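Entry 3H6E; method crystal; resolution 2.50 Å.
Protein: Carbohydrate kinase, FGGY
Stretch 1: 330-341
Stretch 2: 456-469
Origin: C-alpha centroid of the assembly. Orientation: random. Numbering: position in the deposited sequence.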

# COMPACT_ATOMS: atom_id res chain seq x y z
N GLU A 330 33.95 -3.84 -9.27
CA GLU A 330 34.26 -4.21 -10.66
C GLU A 330 33.11 -3.95 -11.64
O GLU A 330 33.34 -3.60 -12.80
CB GLU A 330 34.74 -5.66 -10.75
CG GLU A 330 36.23 -5.79 -11.08
CD GLU A 330 36.96 -4.46 -11.07
OE1 GLU A 330 37.61 -4.13 -10.05
OE2 GLU A 330 36.89 -3.73 -12.09
N VAL A 331 31.87 -4.13 -11.18
CA VAL A 331 30.70 -3.79 -11.99
C VAL A 331 30.78 -2.32 -12.37
O VAL A 331 30.65 -1.95 -13.53
CB VAL A 331 29.40 -4.02 -11.20
CG1 VAL A 331 28.24 -3.26 -11.85
CG2 VAL A 331 29.08 -5.50 -11.09
N LEU A 332 30.99 -1.51 -11.34
CA LEU A 332 31.09 -0.07 -11.45
C LEU A 332 32.08 0.34 -12.54
O LEU A 332 31.71 0.99 -13.52
CB LEU A 332 31.55 0.48 -10.10
CG LEU A 332 30.96 1.76 -9.51
CD1 LEU A 332 29.71 2.17 -10.25
CD2 LEU A 332 30.67 1.54 -8.03
N ARG A 333 33.34 -0.06 -12.37
CA ARG A 333 34.43 0.46 -13.20
C ARG A 333 34.51 -0.12 -14.61
O ARG A 333 35.26 0.38 -15.44
CB ARG A 333 35.77 0.33 -12.47
CG ARG A 333 35.88 1.22 -11.23
CD ARG A 333 37.31 1.71 -11.01
NE ARG A 333 37.39 2.75 -9.99
CZ ARG A 333 38.04 2.62 -8.83
NH1 ARG A 333 38.67 1.49 -8.55
NH2 ARG A 333 38.06 3.62 -7.97
N HIS A 334 33.75 -1.18 -14.87
CA HIS A 334 33.69 -1.72 -16.23
C HIS A 334 32.44 -1.25 -16.96
O HIS A 334 32.21 -1.62 -18.11
CB HIS A 334 33.75 -3.25 -16.22
CG HIS A 334 35.14 -3.80 -16.09
ND1 HIS A 334 35.54 -4.55 -15.01
CD2 HIS A 334 36.21 -3.70 -16.91
CE1 HIS A 334 36.81 -4.89 -15.16
NE2 HIS A 334 37.24 -4.39 -16.30
N GLY A 335 31.64 -0.43 -16.29
CA GLY A 335 30.42 0.10 -16.88
C GLY A 335 29.41 -0.98 -17.19
O GLY A 335 28.60 -0.84 -18.11
N ARG A 336 29.45 -2.07 -16.41
CA ARG A 336 28.49 -3.15 -16.57
C ARG A 336 27.14 -2.73 -16.02
O ARG A 336 26.99 -2.53 -14.81
CB ARG A 336 28.96 -4.41 -15.83
CG ARG A 336 30.36 -4.88 -16.19
CD ARG A 336 30.56 -6.32 -15.72
NE ARG A 336 31.97 -6.66 -15.55
CZ ARG A 336 32.79 -6.97 -16.55
NH1 ARG A 336 32.33 -6.97 -17.80
NH2 ARG A 336 34.06 -7.27 -16.30
N MSE A 337 26.14 -2.58 -16.89
CA MSE A 337 24.85 -2.08 -16.43
C MSE A 337 23.63 -2.55 -17.24
O MSE A 337 23.75 -3.19 -18.28
CB MSE A 337 24.88 -0.55 -16.38
CG MSE A 337 24.97 0.09 -17.74
SE MSE A 337 25.34 1.99 -17.60
CE MSE A 337 24.57 2.55 -19.30
N ILE A 338 22.45 -2.19 -16.73
CA ILE A 338 21.16 -2.62 -17.28
C ILE A 338 20.30 -1.42 -17.63
O ILE A 338 20.14 -0.51 -16.82
CB ILE A 338 20.37 -3.44 -16.24
CG1 ILE A 338 21.20 -4.61 -15.72
CG2 ILE A 338 19.04 -3.91 -16.82
CD1 ILE A 338 20.68 -5.21 -14.43
N LEU A 339 19.72 -1.42 -18.83
CA LEU A 339 18.83 -0.34 -19.24
C LEU A 339 17.36 -0.75 -19.12
O LEU A 339 16.99 -1.88 -19.44
CB LEU A 339 19.14 0.09 -20.68
CG LEU A 339 20.61 0.38 -20.99
CD1 LEU A 339 20.75 0.96 -22.38
CD2 LEU A 339 21.22 1.31 -19.96
N PRO A 340 16.51 0.17 -18.63
CA PRO A 340 15.06 -0.02 -18.48
C PRO A 340 14.39 -0.16 -19.85
O PRO A 340 14.90 0.40 -20.81
CB PRO A 340 14.60 1.29 -17.82
CG PRO A 340 15.83 1.87 -17.21
CD PRO A 340 16.95 1.48 -18.12
N THR A 341 13.27 -0.88 -19.92
CA THR A 341 12.65 -1.51 -18.77
C THR A 341 12.40 -2.99 -19.04
O THR A 341 12.35 -3.42 -20.19
CB THR A 341 11.29 -0.85 -18.43
OG1 THR A 341 10.77 -1.42 -17.22
CG2 THR A 341 10.30 -1.09 -19.56
N ASP A 456 33.24 5.07 -8.58
CA ASP A 456 32.17 5.77 -7.89
C ASP A 456 30.85 5.69 -8.65
O ASP A 456 30.78 5.13 -9.75
CB ASP A 456 32.55 7.23 -7.65
CG ASP A 456 32.42 8.08 -8.91
OD1 ASP A 456 32.36 7.52 -10.02
OD2 ASP A 456 32.38 9.31 -8.77
N LEU A 457 29.80 6.27 -8.09
CA LEU A 457 28.44 6.07 -8.60
C LEU A 457 27.95 7.17 -9.54
O LEU A 457 27.03 6.95 -10.33
CB LEU A 457 27.47 5.87 -7.44
CG LEU A 457 26.36 4.84 -7.63
CD1 LEU A 457 26.94 3.53 -8.15
CD2 LEU A 457 25.61 4.61 -6.32
N ASP A 458 28.55 8.36 -9.46
CA ASP A 458 28.19 9.45 -10.37
C ASP A 458 28.53 9.09 -11.81
O ASP A 458 27.66 9.08 -12.67
CB ASP A 458 28.90 10.74 -9.99
CG ASP A 458 28.16 11.52 -8.92
OD1 ASP A 458 28.84 12.13 -8.06
OD2 ASP A 458 26.92 11.54 -8.93
N THR A 459 29.81 8.82 -12.05
CA THR A 459 30.27 8.42 -13.37
C THR A 459 29.36 7.33 -13.90
O THR A 459 28.90 7.38 -15.04
CB THR A 459 31.71 7.89 -13.32
OG1 THR A 459 32.53 8.78 -12.55
CG2 THR A 459 32.29 7.75 -14.72
N TYR A 460 29.09 6.35 -13.04
CA TYR A 460 28.20 5.24 -13.37
C TYR A 460 26.81 5.72 -13.76
O TYR A 460 26.35 5.45 -14.87
CB TYR A 460 28.11 4.30 -12.17
CG TYR A 460 27.47 2.96 -12.45
CD1 TYR A 460 28.21 1.91 -12.98
CD2 TYR A 460 26.13 2.73 -12.17
CE1 TYR A 460 27.63 0.68 -13.23
CE2 TYR A 460 25.54 1.51 -12.42
CZ TYR A 460 26.30 0.48 -12.94
OH TYR A 460 25.71 -0.74 -13.18
N ARG A 461 26.15 6.44 -12.86
CA ARG A 461 24.81 6.93 -13.14
C ARG A 461 24.81 7.87 -14.33
O ARG A 461 23.87 7.88 -15.13
CB ARG A 461 24.19 7.65 -11.94
CG ARG A 461 22.80 8.21 -12.26
CD ARG A 461 22.09 8.77 -11.04
NE ARG A 461 22.27 10.21 -10.90
CZ ARG A 461 21.44 11.00 -10.22
NH1 ARG A 461 20.37 10.48 -9.64
NH2 ARG A 461 21.68 12.30 -10.14
N ASN A 462 25.86 8.68 -14.45
CA ASN A 462 26.01 9.58 -15.58
C ASN A 462 25.99 8.81 -16.90
O ASN A 462 25.25 9.16 -17.82
CB ASN A 462 27.28 10.42 -15.45
CG ASN A 462 27.14 11.53 -14.43
OD1 ASN A 462 26.10 12.19 -14.36
ND2 ASN A 462 28.18 11.76 -13.64
N ARG A 463 26.80 7.76 -16.98
CA ARG A 463 26.78 6.88 -18.14
C ARG A 463 25.39 6.28 -18.34
O ARG A 463 24.81 6.38 -19.42
CB ARG A 463 27.84 5.78 -18.02
CG ARG A 463 29.14 6.10 -18.75
CD ARG A 463 30.17 6.77 -17.85
NE ARG A 463 31.37 5.95 -17.67
CZ ARG A 463 31.53 5.03 -16.73
NH1 ARG A 463 30.56 4.78 -15.85
NH2 ARG A 463 32.66 4.34 -16.66
N TRP A 464 24.87 5.65 -17.29
CA TRP A 464 23.54 5.05 -17.32
C TRP A 464 22.50 6.03 -17.87
O TRP A 464 21.82 5.74 -18.86
CB TRP A 464 23.13 4.57 -15.92
CG TRP A 464 21.82 3.84 -15.87
CD1 TRP A 464 21.58 2.55 -16.28
CD2 TRP A 464 20.57 4.33 -15.37
NE1 TRP A 464 20.27 2.23 -16.07
CE2 TRP A 464 19.62 3.30 -15.51
CE3 TRP A 464 20.17 5.55 -14.81
CZ2 TRP A 464 18.29 3.45 -15.12
CZ3 TRP A 464 18.84 5.70 -14.43
CH2 TRP A 464 17.92 4.65 -14.59
N GLN A 465 22.38 7.18 -17.22
CA GLN A 465 21.41 8.20 -17.63
C GLN A 465 21.59 8.58 -19.10
O GLN A 465 20.63 8.56 -19.88
CB GLN A 465 21.52 9.44 -16.74
CG GLN A 465 20.84 9.27 -15.39
CD GLN A 465 20.95 10.51 -14.53
OE1 GLN A 465 20.53 10.52 -13.37
NE2 GLN A 465 21.52 11.58 -15.09
N ALA A 466 22.82 8.92 -19.48
CA ALA A 466 23.13 9.25 -20.86
C ALA A 466 22.64 8.16 -21.81
O ALA A 466 21.90 8.43 -22.76
CB ALA A 466 24.63 9.48 -21.04
N GLU A 467 23.04 6.92 -21.53
CA GLU A 467 22.63 5.78 -22.34
C GLU A 467 21.12 5.67 -22.48
O GLU A 467 20.61 5.48 -23.59
CB GLU A 467 23.20 4.49 -21.76
CG GLU A 467 24.67 4.26 -22.08
CD GLU A 467 24.89 3.83 -23.51
OE1 GLU A 467 24.14 2.95 -23.99
OE2 GLU A 467 25.81 4.37 -24.16
N VAL A 468 20.40 5.80 -21.37
CA VAL A 468 18.94 5.71 -21.39
C VAL A 468 18.34 6.67 -22.42
O VAL A 468 17.49 6.28 -23.21
CB VAL A 468 18.34 6.01 -20.01
CG1 VAL A 468 16.83 6.22 -20.12
CG2 VAL A 468 18.66 4.89 -19.04
N GLU A 469 18.80 7.92 -22.40
CA GLU A 469 18.34 8.92 -23.34
C GLU A 469 18.72 8.58 -24.78
O GLU A 469 19.69 7.84 -25.02
CB GLU A 469 18.88 10.30 -22.96
CG GLU A 469 18.67 11.38 -24.01
CD GLU A 469 17.21 11.75 -24.20
OE1 GLU A 469 16.44 10.91 -24.72
OE2 GLU A 469 16.83 12.89 -23.84

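Two hydrogen bonds tie the stretches together, and both run from an aromatic side chain of helix 457-468 to a backbone carbonyl of the other stretch. Tyr460 OH donates to Arg336 O at 2.7 Å. Trp464 NE1 donates to Ile338 O at 2.8 Å, with an N-H...acceptor angle of 146°. Both carbonyl oxygens lie near the plane of the ring they meet, at its edge. Tyr460 and Trp464 are four residues apart, about one helical turn, and both have chi1 in the t well. The carbonyls they reach are two residues apart: Arg336 lies just before strand 337-339, and Ile338 lies within it. The strand and the helix run in roughly the same direction, at 29°, so successive turns of the helix meet successive parts of stretch 1.

Apolar contacts fill the space around these bonds. At one end, Leu332 CD1 lies 3.1 Å from Tyr460 CD1, a very tight approach for two carbons, and 3.7 Å from Leu457 CD1. The same methyl is 3.2 Å from the backbone atom Asp456 O. The CA-to-CB bond of Leu332 points sideways, but the side chain ends closer to the helix. Val331 adds a looser contact, with Val331 CG1 4.2 Å from Tyr460 CE1. At the other end, Pro340 CG packs 3.6 Å from Trp464 CZ2, and Pro340 CD lies 3.9 Å from Val468 CG2. Leu339 CD2 reaches Trp464 CD1 at 3.9 Å.

Met337, a selenomethionine, occupies the middle. Its CA-to-CB bond points toward the helix, and its side chain meets both aromatic residues. Met337 CB is 3.9 Å from Tyr460 CZ, and Met337 SE is 3.8 Å from Trp464 CB. The selenium lies 5.1 Å from the centroid of each of two rings, in different ways. It is 14° off the normal of the Tyr460 ring but 88° off that of the five-membered ring of Trp464, where it sits at the edge. The terminal methyl continues to the helix backbone, with Met337 CE 3.4 Å from Trp464 CA. It also touches the aliphatic part of Glu467, with Met337 CE 3.3 Å from Glu467 CG.

No salt bridge crosses the contact. The bonds within each stretch support its shape. Gly335, with positive phi, is the first residue after the helix to leave helical phi/psi, in a Schellman motif where Arg336 N bonds to Val331 O at 3.1 Å. In stretch 2, Thr459 OG1 donates to Asp456 OD1 at 2.8 Å.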